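Local coordinates for protein amine Dehydrogenase (Pseudomonas putida, PDB 1JMX) that binds two heme c groups and, as the large subunit of a three-chain quinohemoprotein, probably passes on electrons taken from amines, at residues 85-90 with 374-379; 91-96 with 157-162; 100-105 with 131-136. All coordinates share one frame; numbering follows the deposited sequence.

Interaction 1: residues 85-90 with 374-379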
loop_
_atom_site.group_PDB
_atom_site.type_symbol
_atom_site.label_atom_id
_atom_site.label_comp_id
_atom_site.label_asym_id
_atom_site.label_seq_id
_atom_site.Cartn_x
_atom_site.Cartn_y
_atom_site.Cartn_z
ATOM N N ARG A 85 -9.609 -9.985 5.842
ATOM C CA ARG A 85 -10.548 -8.921 6.143
ATOM C C ARG A 85 -9.754 -7.626 5.967
ATOM O O ARG A 85 -9.280 -7.029 6.934
ATOM C CB ARG A 85 -11.075 -9.068 7.570
ATOM C CG ARG A 85 -11.792 -10.380 7.820
ATOM C CD ARG A 85 -12.375 -10.408 9.210
ATOM N NE ARG A 85 -12.927 -11.714 9.568
ATOM C CZ ARG A 85 -14.188 -12.099 9.365
ATOM N NH1 ARG A 85 -15.063 -11.276 8.797
ATOM N NH2 ARG A 85 -14.575 -13.317 9.734
ATOM N N LEU A 86 -9.593 -7.220 4.711
ATOM C CA LEU A 86 -8.826 -6.025 4.370
ATOM C C LEU A 86 -9.420 -4.648 4.700
ATOM O O LEU A 86 -8.745 -3.651 4.553
ATOM C CB LEU A 86 -8.325 -6.090 2.916
ATOM C CG LEU A 86 -6.990 -6.839 2.729
ATOM C CD1 LEU A 86 -7.138 -8.295 3.099
ATOM C CD2 LEU A 86 -6.485 -6.718 1.301
ATOM N N ASN A 87 -10.667 -4.599 5.159
ATOM C CA ASN A 87 -11.287 -3.334 5.543
ATOM C C ASN A 87 -11.139 -3.123 7.048
ATOM O O ASN A 87 -11.644 -2.152 7.598
ATOM C CB ASN A 87 -12.769 -3.291 5.144
ATOM C CG ASN A 87 -12.965 -3.029 3.669
ATOM O OD1 ASN A 87 -12.270 -2.201 3.081
ATOM N ND2 ASN A 87 -13.915 -3.733 3.059
ATOM N N THR A 88 -10.425 -4.035 7.702
ATOM C CA THR A 88 -10.191 -3.959 9.138
ATOM C C THR A 88 -9.365 -2.729 9.477
ATOM O O THR A 88 -8.346 -2.457 8.847
ATOM C CB THR A 88 -9.449 -5.216 9.667
ATOM O OG1 THR A 88 -10.294 -6.369 9.541
ATOM C CG2 THR A 88 -9.058 -5.055 11.129
ATOM N N VAL A 89 -9.857 -1.960 10.440
ATOM C CA VAL A 89 -9.174 -0.764 10.908
ATOM C C VAL A 89 -8.311 -1.243 12.069
ATOM O O VAL A 89 -8.820 -1.603 13.126
ATOM C CB VAL A 89 -10.181 0.310 11.394
ATOM C CG1 VAL A 89 -9.440 1.548 11.866
ATOM C CG2 VAL A 89 -11.142 0.678 10.267
ATOM N N GLU A 90 -7.007 -1.302 11.845
ATOM C CA GLU A 90 -6.086 -1.777 12.871
ATOM C C GLU A 90 -5.920 -0.855 14.065
ATOM O O GLU A 90 -5.938 0.368 13.932
ATOM C CB GLU A 90 -4.719 -2.078 12.266
ATOM C CG GLU A 90 -4.752 -3.133 11.196
ATOM C CD GLU A 90 -3.377 -3.605 10.828
ATOM O OE1 GLU A 90 -2.561 -2.764 10.414
ATOM O OE2 GLU A 90 -3.111 -4.810 10.965
ATOM N N PHE A 374 -16.874 2.235 7.408
ATOM C CA PHE A 374 -15.859 2.709 6.472
ATOM C C PHE A 374 -15.272 1.507 5.725
ATOM O O PHE A 374 -14.998 0.469 6.318
ATOM C CB PHE A 374 -14.741 3.463 7.198
ATOM C CG PHE A 374 -13.671 3.990 6.275
ATOM C CD1 PHE A 374 -13.920 5.088 5.455
ATOM C CD2 PHE A 374 -12.423 3.376 6.207
ATOM C CE1 PHE A 374 -12.946 5.571 4.579
ATOM C CE2 PHE A 374 -11.437 3.852 5.334
ATOM C CZ PHE A 374 -11.700 4.950 4.520
ATOM N N SER A 375 -15.102 1.646 4.415
ATOM C CA SER A 375 -14.556 0.560 3.612
ATOM C C SER A 375 -13.887 1.058 2.337
ATOM O O SER A 375 -14.077 2.200 1.922
ATOM C CB SER A 375 -15.648 -0.462 3.269
ATOM O OG SER A 375 -16.612 0.083 2.387
ATOM N N ILE A 376 -13.123 0.179 1.707
ATOM C CA ILE A 376 -12.409 0.511 0.484
ATOM C C ILE A 376 -12.832 -0.373 -0.691
ATOM O O ILE A 376 -12.736 -1.598 -0.626
ATOM C CB ILE A 376 -10.857 0.362 0.677
ATOM C CG1 ILE A 376 -10.349 1.327 1.752
ATOM C CG2 ILE A 376 -10.115 0.555 -0.651
ATOM C CD1 ILE A 376 -10.497 2.777 1.393
ATOM N N ALA A 377 -13.315 0.269 -1.750
ATOM C CA ALA A 377 -13.705 -0.411 -2.982
ATOM C C ALA A 377 -12.582 -0.086 -3.964
ATOM O O ALA A 377 -11.939 0.953 -3.844
ATOM C CB ALA A 377 -15.034 0.137 -3.490
ATOM N N ARG A 378 -12.311 -0.968 -4.916
ATOM C CA ARG A 378 -11.232 -0.696 -5.860
ATOM C C ARG A 378 -11.622 -0.971 -7.304
ATOM O O ARG A 378 -12.319 -1.934 -7.603
ATOM C CB ARG A 378 -9.982 -1.518 -5.501
ATOM C CG ARG A 378 -9.729 -1.664 -4.002
ATOM C CD ARG A 378 -8.480 -2.467 -3.675
ATOM N NE ARG A 378 -7.300 -1.643 -3.854
ATOM C CZ ARG A 378 -6.431 -1.329 -2.899
ATOM N NH1 ARG A 378 -6.577 -1.784 -1.661
ATOM N NH2 ARG A 378 -5.447 -0.491 -3.183
ATOM N N ILE A 379 -11.189 -0.102 -8.202
ATOM C CA ILE A 379 -11.464 -0.296 -9.611
ATOM C C ILE A 379 -10.646 -1.515 -10.032
ATOM O O ILE A 379 -9.725 -1.923 -9.336
ATOM C CB ILE A 379 -11.069 0.949 -10.465
ATOM C CG1 ILE A 379 -9.576 1.261 -10.312
ATOM C CG2 ILE A 379 -11.925 2.156 -10.073
ATOM C CD1 ILE A 379 -9.120 2.506 -11.066
HETATM O O HOH W 1 -14.653 -3.413 0.049
HETATM O O HOH W 2 -10.702 -2.990 0.572
HETATM O O HOH W 3 -13.861 -0.854 8.071
#
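The carboxamide of N87 lies with one face over the strand: CB of S375 sits above that face, 3.7 Å from N87 CG, and the backbone N of I376 approaches from the same side. The opposite face is turned to a water that donates to N87 OD1. At the edge, close to the amide plane, a second water accepts from N87 ND2; both waters donate to the carbonyl O of I376.

The direct bond runs from I376 N to N87 OD1 at 2.9 Å and is fairly straight, at 158° about the hydrogen, but the donor stands 43° out of the carbonyl plane and does not follow a lone pair. N87 reaches the strand because its CG leans to the backbone N and lies anti to the carbonyl carbon (chi1 -77°). Its own backbone O is joined to that of F374 by a third water, 2.6 Å from N87 O.

Here a loop of the heme-binding region docks on strand 367-378 of the fourth domain. N87 is the third residue of a type I turn from R85 to T88, in which R85 O accepts from both N and OG1 of T88. On the strand, S375 and A377 make backbone bonds to strand 476-484, while the intervening I376 presents its peptide atoms to N87. The chain of another protein lies close by, bonding to the backbone of L86 and T88 and to the guanidinium of R378.

With a single direct bond and three bridging waters, the chemistry is that of a hydrated polar seam between domains: an asparagine amide, both donor and acceptor, meets the N of a buried strand residue directly and its O through the waters it holds.

Interaction 2: residues 91-96 with 157-162; sequences QFDTQL and AKRYPL
D93 and R159 run past each other in opposite directions, and their flat ends are turned 76° apart, far from the coplanar pairing in which a carboxylate shares two bonds with a guanidinium. The salt bridge therefore rests mainly on one oxygen, D93 OD1, nearer R159 NH1 (3.0 Å) than R159 NH2 (3.4 Å). NH2 additionally has L96 CG 3.2 Å away at the edge of the guanidinium, a tight fit of the leucine's branch point against a charged group.

D93 is also the N-cap of helix 94-100: with CG tucked between its backbone N and carbonyl carbon (chi1 55°), it accepts a weak bond from L96 N through OD2. One carboxylate thus serves both the start of this helix and the closing residues of helix 144-159, within the cytochrome c-like heme domain; L96 itself packs near C100, a covalent heme anchor. With R159 cut back to an alanine, D93 OD1 would probably lose its counter-charge, and L96 would be left without that neighbour.

R159 CB is centred over one face of the Y160 ring, 4.0 Å above its plane. The Y160 OH comes within 3.9 Å of F92 CE1, the two side chains meeting at a slant.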
loop_
_atom_site.group_PDB
_atom_site.type_symbol
_atom_site.label_atom_id
_atom_site.label_comp_id
_atom_site.label_asym_id
_atom_site.label_seq_id
_atom_site.Cartn_x
_atom_site.Cartn_y
_atom_site.Cartn_z
ATOM N N GLN A 91 -5.750 -1.469 15.231
ATOM C CA GLN A 91 -5.554 -0.737 16.476
ATOM C C GLN A 91 -4.304 -1.196 17.231
ATOM O O GLN A 91 -4.380 -2.031 18.132
ATOM C CB GLN A 91 -6.794 -0.839 17.384
ATOM C CG GLN A 91 -7.963 0.087 16.996
ATOM C CD GLN A 91 -7.565 1.574 16.855
ATOM O OE1 GLN A 91 -6.931 2.177 17.746
ATOM N NE2 GLN A 91 -7.957 2.174 15.730
ATOM N N PHE A 92 -3.153 -0.681 16.811
ATOM C CA PHE A 92 -1.867 -0.978 17.444
ATOM C C PHE A 92 -1.360 0.351 17.990
ATOM O O PHE A 92 -1.903 1.406 17.654
ATOM C CB PHE A 92 -0.845 -1.495 16.418
ATOM C CG PHE A 92 -1.115 -2.884 15.922
ATOM C CD1 PHE A 92 -0.715 -3.986 16.660
ATOM C CD2 PHE A 92 -1.742 -3.088 14.702
ATOM C CE1 PHE A 92 -0.933 -5.282 16.189
ATOM C CE2 PHE A 92 -1.966 -4.374 14.217
ATOM C CZ PHE A 92 -1.560 -5.477 14.963
ATOM N N ASP A 93 -0.318 0.305 18.817
ATOM C CA ASP A 93 0.266 1.523 19.371
ATOM C C ASP A 93 0.896 2.345 18.237
ATOM O O ASP A 93 1.238 1.793 17.194
ATOM C CB ASP A 93 1.295 1.177 20.457
ATOM C CG ASP A 93 2.374 0.227 19.969
ATOM O OD1 ASP A 93 2.033 -0.912 19.579
ATOM O OD2 ASP A 93 3.560 0.620 19.987
ATOM N N THR A 94 1.064 3.650 18.442
ATOM C CA THR A 94 1.609 4.526 17.402
ATOM C C THR A 94 3.007 4.160 16.924
ATOM O O THR A 94 3.286 4.224 15.733
ATOM C CB THR A 94 1.594 6.027 17.804
ATOM O OG1 THR A 94 2.401 6.228 18.970
ATOM C CG2 THR A 94 0.181 6.497 18.087
ATOM N N GLN A 95 3.874 3.748 17.841
ATOM C CA GLN A 95 5.235 3.392 17.467
ATOM C C GLN A 95 5.262 2.258 16.445
ATOM O O GLN A 95 5.953 2.346 15.438
ATOM C CB GLN A 95 6.048 3.017 18.693
ATOM C CG GLN A 95 7.487 2.745 18.387
ATOM C CD GLN A 95 8.193 2.124 19.553
ATOM O OE1 GLN A 95 9.119 2.709 20.103
ATOM N NE2 GLN A 95 7.753 0.932 19.956
ATOM N N LEU A 96 4.481 1.216 16.695
ATOM C CA LEU A 96 4.410 0.077 15.790
ATOM C C LEU A 96 3.717 0.473 14.486
ATOM O O LEU A 96 4.084 -0.000 13.418
ATOM C CB LEU A 96 3.663 -1.090 16.467
ATOM C CG LEU A 96 3.666 -2.507 15.866
ATOM C CD1 LEU A 96 2.712 -2.631 14.684
ATOM C CD2 LEU A 96 5.078 -2.892 15.469
ATOM N N ALA A 157 10.793 -7.664 20.376
ATOM C CA ALA A 157 11.299 -8.880 20.999
ATOM C C ALA A 157 10.572 -9.211 22.296
ATOM O O ALA A 157 10.400 -10.373 22.642
ATOM C CB ALA A 157 12.790 -8.759 21.252
ATOM N N LYS A 158 10.160 -8.185 23.025
ATOM C CA LYS A 158 9.446 -8.391 24.277
ATOM C C LYS A 158 7.974 -8.760 24.032
ATOM O O LYS A 158 7.411 -9.626 24.713
ATOM C CB LYS A 158 9.549 -7.132 25.142
ATOM C CG LYS A 158 8.879 -7.261 26.500
ATOM C CD LYS A 158 9.124 -6.035 27.380
ATOM C CE LYS A 158 10.523 -6.066 27.987
ATOM N NZ LYS A 158 10.717 -5.005 29.036
ATOM N N ARG A 159 7.368 -8.108 23.044
ATOM C CA ARG A 159 5.975 -8.349 22.701
ATOM C C ARG A 159 5.768 -9.646 21.921
ATOM O O ARG A 159 4.799 -10.371 22.156
ATOM C CB ARG A 159 5.407 -7.171 21.893
ATOM C CG ARG A 159 5.599 -5.804 22.547
ATOM C CD ARG A 159 4.557 -4.772 22.100
ATOM N NE ARG A 159 4.430 -4.612 20.647
ATOM C CZ ARG A 159 3.364 -4.067 20.045
ATOM N NH1 ARG A 159 2.338 -3.628 20.766
ATOM N NH2 ARG A 159 3.293 -3.991 18.716
ATOM N N TYR A 160 6.689 -9.938 21.004
ATOM C CA TYR A 160 6.590 -11.132 20.168
ATOM C C TYR A 160 7.867 -11.961 20.177
ATOM O O TYR A 160 8.535 -12.068 19.154
ATOM C CB TYR A 160 6.286 -10.726 18.726
ATOM C CG TYR A 160 5.189 -9.707 18.575
ATOM C CD1 TYR A 160 5.421 -8.513 17.898
ATOM C CD2 TYR A 160 3.911 -9.941 19.091
ATOM C CE1 TYR A 160 4.412 -7.572 17.733
ATOM C CE2 TYR A 160 2.886 -9.012 18.932
ATOM C CZ TYR A 160 3.139 -7.827 18.249
ATOM O OH TYR A 160 2.128 -6.904 18.055
ATOM N N PRO A 161 8.195 -12.594 21.320
ATOM C CA PRO A 161 9.389 -13.427 21.502
ATOM C C PRO A 161 9.290 -14.814 20.894
ATOM O O PRO A 161 8.205 -15.379 20.790
ATOM C CB PRO A 161 9.496 -13.515 23.018
ATOM C CG PRO A 161 8.069 -13.594 23.427
ATOM C CD PRO A 161 7.419 -12.532 22.571
ATOM N N LEU A 162 10.439 -15.374 20.536
ATOM C CA LEU A 162 10.509 -16.708 19.950
ATOM C C LEU A 162 9.957 -17.728 20.945
ATOM O O LEU A 162 9.165 -18.594 20.589
ATOM C CB LEU A 162 11.961 -17.042 19.604
ATOM C CG LEU A 162 12.261 -17.999 18.447
ATOM C CD1 LEU A 162 12.602 -19.374 18.958
ATOM C CD2 LEU A 162 11.109 -18.036 17.459
#

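Interaction 3: residues 100-105 with 131-136; sequences CGRCHS and PSLEYQ. With HEC (heme c), chain E.
The backbones of R102 and Q136 stay well apart, their CA atoms 10.1 Å from each other, so it is side chains and a heme edge that join the CXXCH loop 100-105 to the short 3-10 turn at 133-135. R102 spans the gap with its chain extended from CG to NE. Its NH1 donates to Q136 OE1 at 2.8 Å, nearly straight at 171° and lying both in the guanidinium plane and in the amide's carbonyl plane, although the two groups stand 83° to one another. NH2 adds a weak bond to the same oxygen. Over one face of the guanidinium lies the heme methyl CMC, and L133 CG meets the heme carbon CBC at 3.9 Å.

On the heme side the loop is the classic c-type attachment: C100 and C103 are thioether-linked to it, and H104 NE2 binds the iron at 2.0 Å, with H126 as the second axial ligand. H104 ND1 donates to S105 O at 2.9 Å, in the plane of its ring, which, together with the bond to iron, holds the imidazole's rotation. From within the 3-10 turn, E134 forms a salt bridge with R148 of a neighbouring amine dehydrogenase chain.

The chemistry implies two likely influences on the iron: the bond at ND1 should make the imidazole a stronger electron donor, whereas a buried arginine beside the porphyrin, met here by the neutral oxygen of Q136, would tend to favour the reduced heme.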
loop_
_atom_site.group_PDB
_atom_site.type_symbol
_atom_site.label_atom_id
_atom_site.label_comp_id
_atom_site.label_asym_id
_atom_site.label_seq_id
_atom_site.Cartn_x
_atom_site.Cartn_y
_atom_site.Cartn_z
ATOM N N CYS A 100 6.185 0.239 11.683
ATOM C CA CYS A 100 5.905 -1.044 11.029
ATOM C C CYS A 100 4.580 -1.306 10.338
ATOM O O CYS A 100 4.436 -2.335 9.689
ATOM C CB CYS A 100 6.138 -2.187 12.026
ATOM S SG CYS A 100 7.717 -1.969 12.842
ATOM N N GLY A 101 3.604 -0.423 10.498
ATOM C CA GLY A 101 2.326 -0.670 9.862
ATOM C C GLY A 101 1.882 0.381 8.874
ATOM O O GLY A 101 0.704 0.436 8.545
ATOM N N ARG A 102 2.809 1.205 8.391
ATOM C CA ARG A 102 2.463 2.258 7.442
ATOM C C ARG A 102 2.543 1.817 5.980
ATOM O O ARG A 102 2.090 2.521 5.087
ATOM C CB ARG A 102 3.323 3.503 7.674
ATOM C CG ARG A 102 4.784 3.316 7.369
ATOM C CD ARG A 102 5.511 4.635 7.443
ATOM N NE ARG A 102 6.942 4.487 7.200
ATOM C CZ ARG A 102 7.508 4.386 5.998
ATOM N NH1 ARG A 102 6.773 4.410 4.895
ATOM N NH2 ARG A 102 8.832 4.306 5.902
ATOM N N CYS A 103 3.097 0.635 5.756
ATOM C CA CYS A 103 3.242 0.070 4.422
ATOM C C CYS A 103 2.253 -1.078 4.314
ATOM O O CYS A 103 1.303 -1.028 3.534
ATOM C CB CYS A 103 4.667 -0.444 4.260
ATOM S SG CYS A 103 5.815 0.826 3.761
ATOM N N HIS A 104 2.538 -2.139 5.061
ATOM C CA HIS A 104 1.672 -3.297 5.135
ATOM C C HIS A 104 1.012 -3.213 6.515
ATOM O O HIS A 104 1.293 -2.299 7.289
ATOM C CB HIS A 104 2.465 -4.606 4.968
ATOM C CG HIS A 104 3.696 -4.699 5.820
ATOM N ND1 HIS A 104 3.656 -4.847 7.189
ATOM C CD2 HIS A 104 5.007 -4.670 5.488
ATOM C CE1 HIS A 104 4.885 -4.902 7.664
ATOM N NE2 HIS A 104 5.726 -4.797 6.652
ATOM N N SER A 105 0.148 -4.167 6.824
ATOM C CA SER A 105 -0.551 -4.181 8.101
ATOM C C SER A 105 0.375 -4.443 9.284
ATOM O O SER A 105 1.453 -5.003 9.126
ATOM C CB SER A 105 -1.641 -5.256 8.082
ATOM O OG SER A 105 -1.076 -6.553 8.122
ATOM N N PRO A 131 15.875 1.097 -0.070
ATOM C CA PRO A 131 16.658 2.250 0.392
ATOM C C PRO A 131 15.851 3.531 0.628
ATOM O O PRO A 131 16.206 4.333 1.478
ATOM C CB PRO A 131 17.689 2.429 -0.729
ATOM C CG PRO A 131 17.887 1.040 -1.226
ATOM C CD PRO A 131 16.469 0.532 -1.297
ATOM N N SER A 132 14.760 3.709 -0.107
ATOM C CA SER A 132 13.933 4.902 0.036
ATOM C C SER A 132 13.090 4.908 1.308
ATOM O O SER A 132 12.459 5.911 1.627
ATOM C CB SER A 132 13.001 5.045 -1.162
ATOM O OG SER A 132 12.044 4.006 -1.155
ATOM N N LEU A 133 13.077 3.789 2.022
ATOM C CA LEU A 133 12.303 3.646 3.246
ATOM C C LEU A 133 12.438 4.824 4.213
ATOM O O LEU A 133 11.435 5.402 4.627
ATOM C CB LEU A 133 12.674 2.333 3.946
ATOM C CG LEU A 133 11.826 1.791 5.101
ATOM C CD1 LEU A 133 12.101 0.308 5.268
ATOM C CD2 LEU A 133 12.106 2.534 6.385
ATOM N N GLU A 134 13.676 5.195 4.534
ATOM C CA GLU A 134 13.955 6.284 5.470
ATOM C C GLU A 134 13.719 7.710 4.949
ATOM O O GLU A 134 13.949 8.684 5.664
ATOM C CB GLU A 134 15.382 6.145 6.005
ATOM C CG GLU A 134 16.456 6.312 4.939
ATOM C CD GLU A 134 17.848 6.003 5.447
ATOM O OE1 GLU A 134 18.140 6.268 6.632
ATOM O OE2 GLU A 134 18.652 5.483 4.653
ATOM N N TYR A 135 13.259 7.827 3.709
ATOM C CA TYR A 135 12.978 9.128 3.108
ATOM C C TYR A 135 11.478 9.333 2.964
ATOM O O TYR A 135 11.032 10.409 2.593
ATOM C CB TYR A 135 13.623 9.241 1.723
ATOM C CG TYR A 135 15.127 9.211 1.730
ATOM C CD1 TYR A 135 15.864 10.393 1.717
ATOM C CD2 TYR A 135 15.821 8.002 1.740
ATOM C CE1 TYR A 135 17.250 10.375 1.713
ATOM C CE2 TYR A 135 17.207 7.973 1.740
ATOM C CZ TYR A 135 17.913 9.162 1.727
ATOM O OH TYR A 135 19.283 9.140 1.726
ATOM N N GLN A 136 10.714 8.279 3.241
ATOM C CA GLN A 136 9.262 8.308 3.124
ATOM C C GLN A 136 8.593 8.970 4.324
ATOM O O GLN A 136 9.246 9.236 5.331
ATOM C CB GLN A 136 8.730 6.879 2.940
ATOM C CG GLN A 136 9.193 6.205 1.652
ATOM C CD GLN A 136 8.910 4.716 1.623
ATOM O OE1 GLN A 136 8.251 4.181 2.503
ATOM N NE2 GLN A 136 9.422 4.040 0.609
HETATM FE FE HEC E . 7.754 -4.950 6.512
HETATM C CHA HEC E . 7.567 -7.810 4.793
HETATM C CHB HEC E . 8.011 -6.738 9.365
HETATM C CHC HEC E . 8.126 -2.076 8.263
HETATM C CHD HEC E . 7.525 -3.167 3.592
HETATM N NA HEC E . 7.757 -6.850 6.977
HETATM C C1A HEC E . 7.664 -7.915 6.141
HETATM C C2A HEC E . 7.697 -9.162 6.852
HETATM C C3A HEC E . 7.806 -8.855 8.143
HETATM C C4A HEC E . 7.859 -7.420 8.217
HETATM C CMA HEC E . 7.884 -9.830 9.304
HETATM C CAA HEC E . 7.638 -10.535 6.221
HETATM C CBA HEC E . 9.020 -11.135 6.476
HETATM C CGA HEC E . 9.272 -12.515 5.926
HETATM O O1A HEC E . 8.416 -13.114 5.298
HETATM O O2A HEC E . 10.366 -13.000 6.124
HETATM N NB HEC E . 8.004 -4.502 8.391
HETATM C C1B HEC E . 8.094 -5.376 9.475
HETATM C C2B HEC E . 8.316 -4.724 10.720
HETATM C C3B HEC E . 8.381 -3.396 10.419
HETATM C C4B HEC E . 8.160 -3.260 8.974
HETATM C CMB HEC E . 8.477 -5.400 12.097
HETATM C CAB HEC E . 8.652 -2.323 11.463
HETATM C CBB HEC E . 10.063 -1.727 11.447
HETATM N NC HEC E . 7.784 -3.034 6.030
HETATM C C1C HEC E . 7.939 -1.967 6.889
HETATM C C2C HEC E . 7.896 -0.714 6.194
HETATM C C3C HEC E . 7.716 -1.000 4.902
HETATM C C4C HEC E . 7.664 -2.452 4.783
HETATM C CMC HEC E . 8.030 0.665 6.846
HETATM C CAC HEC E . 7.465 0.059 3.851
HETATM C CBC HEC E . 8.623 0.703 3.113
HETATM N ND HEC E . 7.589 -5.385 4.601
HETATM C C1D HEC E . 7.505 -4.549 3.505
HETATM C C2D HEC E . 7.410 -5.310 2.257
HETATM C C3D HEC E . 7.436 -6.630 2.662
HETATM C C4D HEC E . 7.532 -6.633 4.067
HETATM C CMD HEC E . 7.310 -4.736 0.846
HETATM C CAD HEC E . 7.384 -7.945 1.873
HETATM C CBD HEC E . 7.196 -7.863 0.396
HETATM C CGD HEC E . 5.755 -8.004 0.035
HETATM O O1D HEC E . 4.891 -7.695 0.887
HETATM O O2D HEC E . 5.463 -8.425 -1.106
#

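Overall arrangement
The three contacts follow one another along the chain from residue 85 to 105, each later one nested within the loop closed by those before it. Interaction 3 is the buried one, interaction 1 partly buried, interaction 2 at the surface. Interactions 2 and 3 lie wholly in the heme domain and draw on the two ends of helix 94-100, whereas interaction 1 joins that domain to a beta domain far along the sequence. Chemistry varies with place: water bridges at the domain seam, an ion pair between helix ends, and thioether links, an iron ligand and an arginine-to-amide hydrogen bond around the heme. Interactions 1 and 3 also touch, E90 OE2 lying 3.3 Å from S105 CB.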